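Local coordinates for protein SAM-dependent methyltransferase (PDB 3D2L) that probably transfers a methyl group from S-adenosylmethionine to an acceptor substrate, as a Rossmann-like methyltransferase, at residues V60-Q71 with F83-L91. Sequence-based numbering, arbitrary orientation.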
loop_
_atom_site.group_PDB
_atom_site.type_symbol
_atom_site.label_atom_id
_atom_site.label_comp_id
_atom_site.label_asym_id
_atom_site.label_seq_id
_atom_site.Cartn_x
_atom_site.Cartn_y
_atom_site.Cartn_z
ATOM N N VAL A 60 -0.930 -10.270 -1.483
ATOM C CA VAL A 60 -2.075 -10.242 -2.371
ATOM C C VAL A 60 -2.119 -8.914 -3.128
ATOM O O VAL A 60 -1.873 -7.863 -2.553
ATOM C CB VAL A 60 -3.374 -10.394 -1.540
ATOM C CG1 VAL A 60 -4.562 -9.999 -2.327
ATOM C CG2 VAL A 60 -3.519 -11.830 -0.998
ATOM N N ASP A 61 -2.377 -8.975 -4.434
ATOM C CA ASP A 61 -2.542 -7.774 -5.269
ATOM C C ASP A 61 -3.455 -8.103 -6.468
ATOM O O ASP A 61 -3.605 -9.264 -6.848
ATOM C CB ASP A 61 -1.189 -7.320 -5.765
ATOM C CG ASP A 61 -1.193 -5.901 -6.246
ATOM O OD1 ASP A 61 -1.159 -4.985 -5.398
ATOM O OD2 ASP A 61 -1.147 -5.686 -7.466
ATOM N N LEU A 62 -4.061 -7.092 -7.080
ATOM C CA LEU A 62 -4.878 -7.328 -8.269
ATOM C C LEU A 62 -4.032 -7.500 -9.536
ATOM O O LEU A 62 -4.541 -7.991 -10.524
ATOM C CB LEU A 62 -5.933 -6.220 -8.497
ATOM C CG LEU A 62 -7.332 -6.424 -7.919
ATOM C CD1 LEU A 62 -8.166 -5.156 -8.079
ATOM C CD2 LEU A 62 -8.044 -7.628 -8.577
ATOM N N SER A 63 -2.744 -7.157 -9.500
ATOM C CA SER A 63 -1.885 -7.207 -10.695
ATOM C C SER A 63 -1.015 -8.445 -10.838
ATOM O O SER A 63 -0.048 -8.617 -10.113
ATOM C CB SER A 63 -0.949 -6.000 -10.717
ATOM O OG SER A 63 -0.132 -6.000 -11.880
ATOM N N GLU A 64 -1.336 -9.282 -11.813
ATOM C CA GLU A 64 -0.579 -10.504 -12.081
ATOM C C GLU A 64 0.866 -10.201 -12.385
ATOM O O GLU A 64 1.761 -10.909 -11.939
ATOM C CB GLU A 64 -1.192 -11.279 -13.269
ATOM C CG GLU A 64 -2.620 -11.792 -13.041
ATOM C CD GLU A 64 -3.764 -10.791 -13.359
ATOM O OE1 GLU A 64 -3.519 -9.540 -13.456
ATOM O OE2 GLU A 64 -4.925 -11.292 -13.503
ATOM N N GLU A 65 1.079 -9.111 -13.125
ATOM C CA GLU A 65 2.404 -8.685 -13.575
ATOM C C GLU A 65 3.305 -8.272 -12.407
ATOM O O GLU A 65 4.483 -8.614 -12.334
ATOM C CB GLU A 65 2.246 -7.521 -14.573
ATOM C CG GLU A 65 1.584 -7.939 -15.929
ATOM C CD GLU A 65 0.027 -8.017 -15.944
ATOM O OE1 GLU A 65 -0.680 -7.700 -14.953
ATOM O OE2 GLU A 65 -0.500 -8.393 -17.005
HETATM N N MSE A 66 2.727 -7.549 -11.466
HETATM C CA MSE A 66 3.468 -7.155 -10.306
HETATM C C MSE A 66 3.790 -8.371 -9.435
HETATM O O MSE A 66 4.933 -8.499 -8.927
HETATM C CB MSE A 66 2.712 -6.044 -9.556
HETATM C CG MSE A 66 2.638 -4.782 -10.383
HETATM SE SE MSE A 66 2.034 -3.305 -9.338
HETATM C CE MSE A 66 0.335 -3.730 -8.870
ATOM N N LEU A 67 2.818 -9.283 -9.277
ATOM C CA LEU A 67 3.021 -10.509 -8.462
ATOM C C LEU A 67 4.045 -11.448 -9.060
ATOM O O LEU A 67 4.734 -12.158 -8.332
ATOM C CB LEU A 67 1.692 -11.221 -8.152
ATOM C CG LEU A 67 0.722 -10.403 -7.313
ATOM C CD1 LEU A 67 -0.503 -11.273 -6.914
ATOM C CD2 LEU A 67 1.375 -9.793 -6.079
ATOM N N GLU A 68 4.190 -11.427 -10.383
ATOM C CA GLU A 68 5.216 -12.210 -11.055
ATOM C C GLU A 68 6.613 -11.742 -10.656
ATOM O O GLU A 68 7.494 -12.550 -10.393
ATOM C CB GLU A 68 5.055 -12.125 -12.564
ATOM C CG GLU A 68 3.888 -12.949 -13.076
ATOM C CD GLU A 68 3.564 -12.691 -14.558
ATOM O OE1 GLU A 68 4.430 -12.165 -15.289
ATOM O OE2 GLU A 68 2.433 -13.033 -14.975
ATOM N N ILE A 69 6.805 -10.424 -10.615
ATOM C CA ILE A 69 8.084 -9.843 -10.188
ATOM C C ILE A 69 8.301 -10.136 -8.701
ATOM O O ILE A 69 9.376 -10.538 -8.310
ATOM C CB ILE A 69 8.113 -8.341 -10.415
ATOM C CG1 ILE A 69 7.894 -7.990 -11.901
ATOM C CG2 ILE A 69 9.427 -7.770 -9.936
ATOM C CD1 ILE A 69 8.809 -8.614 -12.827
ATOM N N ALA A 70 7.267 -9.942 -7.886
ATOM C CA ALA A 70 7.294 -10.260 -6.445
ATOM C C ALA A 70 7.815 -11.686 -6.223
ATOM O O ALA A 70 8.782 -11.929 -5.451
ATOM C CB ALA A 70 5.903 -10.060 -5.817
ATOM N N GLN A 71 7.224 -12.624 -6.945
ATOM C CA GLN A 71 7.612 -14.037 -6.821
ATOM C C GLN A 71 9.035 -14.312 -7.248
ATOM O O GLN A 71 9.763 -15.029 -6.576
ATOM C CB GLN A 71 6.656 -14.905 -7.629
ATOM C CG GLN A 71 7.002 -16.372 -7.640
ATOM C CD GLN A 71 6.037 -17.142 -8.476
ATOM O OE1 GLN A 71 4.828 -16.876 -8.428
ATOM N NE2 GLN A 71 6.545 -18.090 -9.276
ATOM N N PHE A 83 2.173 -15.408 -3.110
ATOM C CA PHE A 83 1.535 -14.257 -3.699
ATOM C C PHE A 83 0.312 -14.766 -4.502
ATOM O O PHE A 83 0.400 -15.700 -5.354
ATOM C CB PHE A 83 2.515 -13.477 -4.595
ATOM C CG PHE A 83 3.675 -12.817 -3.850
ATOM C CD1 PHE A 83 3.506 -11.602 -3.204
ATOM C CD2 PHE A 83 4.950 -13.418 -3.819
ATOM C CE1 PHE A 83 4.545 -10.990 -2.558
ATOM C CE2 PHE A 83 5.976 -12.835 -3.178
ATOM C CZ PHE A 83 5.784 -11.594 -2.522
ATOM N N TRP A 84 -0.837 -14.172 -4.231
ATOM C CA TRP A 84 -2.067 -14.538 -4.887
ATOM C C TRP A 84 -2.738 -13.309 -5.455
ATOM O O TRP A 84 -2.583 -12.217 -4.884
ATOM C CB TRP A 84 -3.021 -15.214 -3.906
ATOM C CG TRP A 84 -2.479 -16.460 -3.233
ATOM C CD1 TRP A 84 -2.148 -16.603 -1.918
ATOM C CD2 TRP A 84 -2.220 -17.738 -3.852
ATOM N NE1 TRP A 84 -1.724 -17.887 -1.677
ATOM C CE2 TRP A 84 -1.738 -18.596 -2.849
ATOM C CE3 TRP A 84 -2.306 -18.218 -5.169
ATOM C CZ2 TRP A 84 -1.368 -19.919 -3.110
ATOM C CZ3 TRP A 84 -1.953 -19.530 -5.427
ATOM C CH2 TRP A 84 -1.483 -20.366 -4.399
ATOM N N VAL A 85 -3.434 -13.492 -6.588
ATOM C CA VAL A 85 -4.146 -12.394 -7.276
ATOM C C VAL A 85 -5.522 -12.304 -6.653
ATOM O O VAL A 85 -6.313 -13.226 -6.760
ATOM C CB VAL A 85 -4.271 -12.633 -8.788
ATOM C CG1 VAL A 85 -5.136 -11.543 -9.475
ATOM C CG2 VAL A 85 -2.869 -12.733 -9.419
ATOM N N GLN A 86 -5.783 -11.215 -5.945
ATOM C CA GLN A 86 -7.067 -11.012 -5.299
ATOM C C GLN A 86 -7.281 -9.532 -5.103
ATOM O O GLN A 86 -6.349 -8.782 -4.938
ATOM C CB GLN A 86 -7.145 -11.660 -3.904
ATOM C CG GLN A 86 -6.937 -13.150 -3.798
ATOM C CD GLN A 86 -7.208 -13.680 -2.385
ATOM O OE1 GLN A 86 -7.864 -13.033 -1.577
ATOM N NE2 GLN A 86 -6.694 -14.873 -2.095
ATOM N N ASP A 87 -8.538 -9.148 -5.090
ATOM C CA ASP A 87 -8.973 -7.778 -4.864
ATOM C C ASP A 87 -9.082 -7.614 -3.329
ATOM O O ASP A 87 -9.674 -8.488 -2.688
ATOM C CB ASP A 87 -10.334 -7.663 -5.544
ATOM C CG ASP A 87 -10.893 -6.270 -5.544
ATOM O OD1 ASP A 87 -10.628 -5.487 -4.604
ATOM O OD2 ASP A 87 -11.650 -5.980 -6.495
HETATM N N MSE A 88 -8.539 -6.519 -2.755
HETATM C CA MSE A 88 -8.584 -6.273 -1.276
HETATM C C MSE A 88 -9.991 -6.156 -0.758
HETATM O O MSE A 88 -10.233 -6.417 0.402
HETATM C CB MSE A 88 -7.789 -5.032 -0.821
HETATM C CG MSE A 88 -8.200 -3.730 -1.453
HETATM SE SE MSE A 88 -7.204 -2.307 -0.637
HETATM C CE MSE A 88 -5.320 -2.767 -1.391
ATOM N N ARG A 89 -10.940 -5.756 -1.595
ATOM C CA ARG A 89 -12.309 -5.788 -1.076
ATOM C C ARG A 89 -12.975 -7.126 -0.962
ATOM O O ARG A 89 -14.097 -7.185 -0.462
ATOM C CB ARG A 89 -13.298 -4.925 -1.787
ATOM C CG ARG A 89 -13.112 -4.601 -3.072
ATOM C CD ARG A 89 -12.804 -3.139 -3.155
ATOM N NE ARG A 89 -13.617 -2.715 -4.269
ATOM C CZ ARG A 89 -13.254 -2.680 -5.546
ATOM N NH1 ARG A 89 -12.021 -2.987 -5.910
ATOM N NH2 ARG A 89 -14.163 -2.288 -6.458
ATOM N N GLU A 90 -12.338 -8.175 -1.446
ATOM C CA GLU A 90 -12.914 -9.500 -1.376
ATOM C C GLU A 90 -11.847 -10.506 -1.070
ATOM O O GLU A 90 -11.731 -11.517 -1.751
ATOM C CB GLU A 90 -13.675 -9.827 -2.685
ATOM C CG GLU A 90 -12.888 -9.516 -3.933
ATOM C CD GLU A 90 -13.627 -9.802 -5.249
ATOM O OE1 GLU A 90 -14.849 -9.527 -5.336
ATOM O OE2 GLU A 90 -12.952 -10.256 -6.215
ATOM N N LEU A 91 -11.059 -10.245 -0.027
ATOM C CA LEU A 91 -10.004 -11.182 0.350
ATOM C C LEU A 91 -10.563 -12.505 0.760
ATOM O O LEU A 91 -11.615 -12.587 1.391
ATOM C CB LEU A 91 -9.196 -10.720 1.546
ATOM C CG LEU A 91 -8.425 -9.444 1.409
ATOM C CD1 LEU A 91 -7.762 -9.219 2.761
ATOM C CD2 LEU A 91 -7.427 -9.617 0.251
HETATM O O HOH W 1 4.060 -16.619 -5.292
#
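A70 sets its CB over the face of the F83 ring, 3.6 Å from the ring centroid and 10° off the ring normal, a CH-pi contact. F83 swings its ring to this place with CG anti to its carbonyl carbon (chi1 -66°). L67 CD2 approaches the same ring obliquely, 4.0 Å from F83 CD1. The other methyl of L67, CD1, lies over the backbone of strand 83-85 beside W84 O and also meets V85 CG2 at 3.7 Å. This is the tight part of the contact, where buried L67 and A70 press the helix onto the strand. With an alanine in place of F83, A70 CB would probably lose its aromatic cover and a gap would open beside L67.

Strands 60-61 and 83-85 pair in parallel. D61 N gives a hydrogen bond to W84 O (3.3 Å), and D61 O accepts one from Q86 N. V60 points to the face of the sheet that carries W84, and its CG1 packs on Q86 CB (3.5 Å) and L91 CD2.

The solvent side is looser. The bent E64 side chain crosses V85 at about a right angle, with E64 CG 3.8 Å from V85 CG2. L62 runs alongside D87, with its CD2 against D87 CB and its CD1 near the carboxylate. A water links Q71 OE1 to F83 N.

The contact belongs to a right-handed beta-alpha-beta crossover of the Rossmann-like methyltransferase fold: strand 56-61, helix 64-76, strand 82-85. The helix runs nearly antiparallel to strand 83-85, with axes 8.6 Å apart. Strand 82-85 is the outermost on this side of the sheet, and strand 36-40 lies on the far side of 56-61. Past the end of strand 82-85 the chain turns back over the sheet, and L91 packs on I40 of strand 36-40 and L126 of helix 113-126.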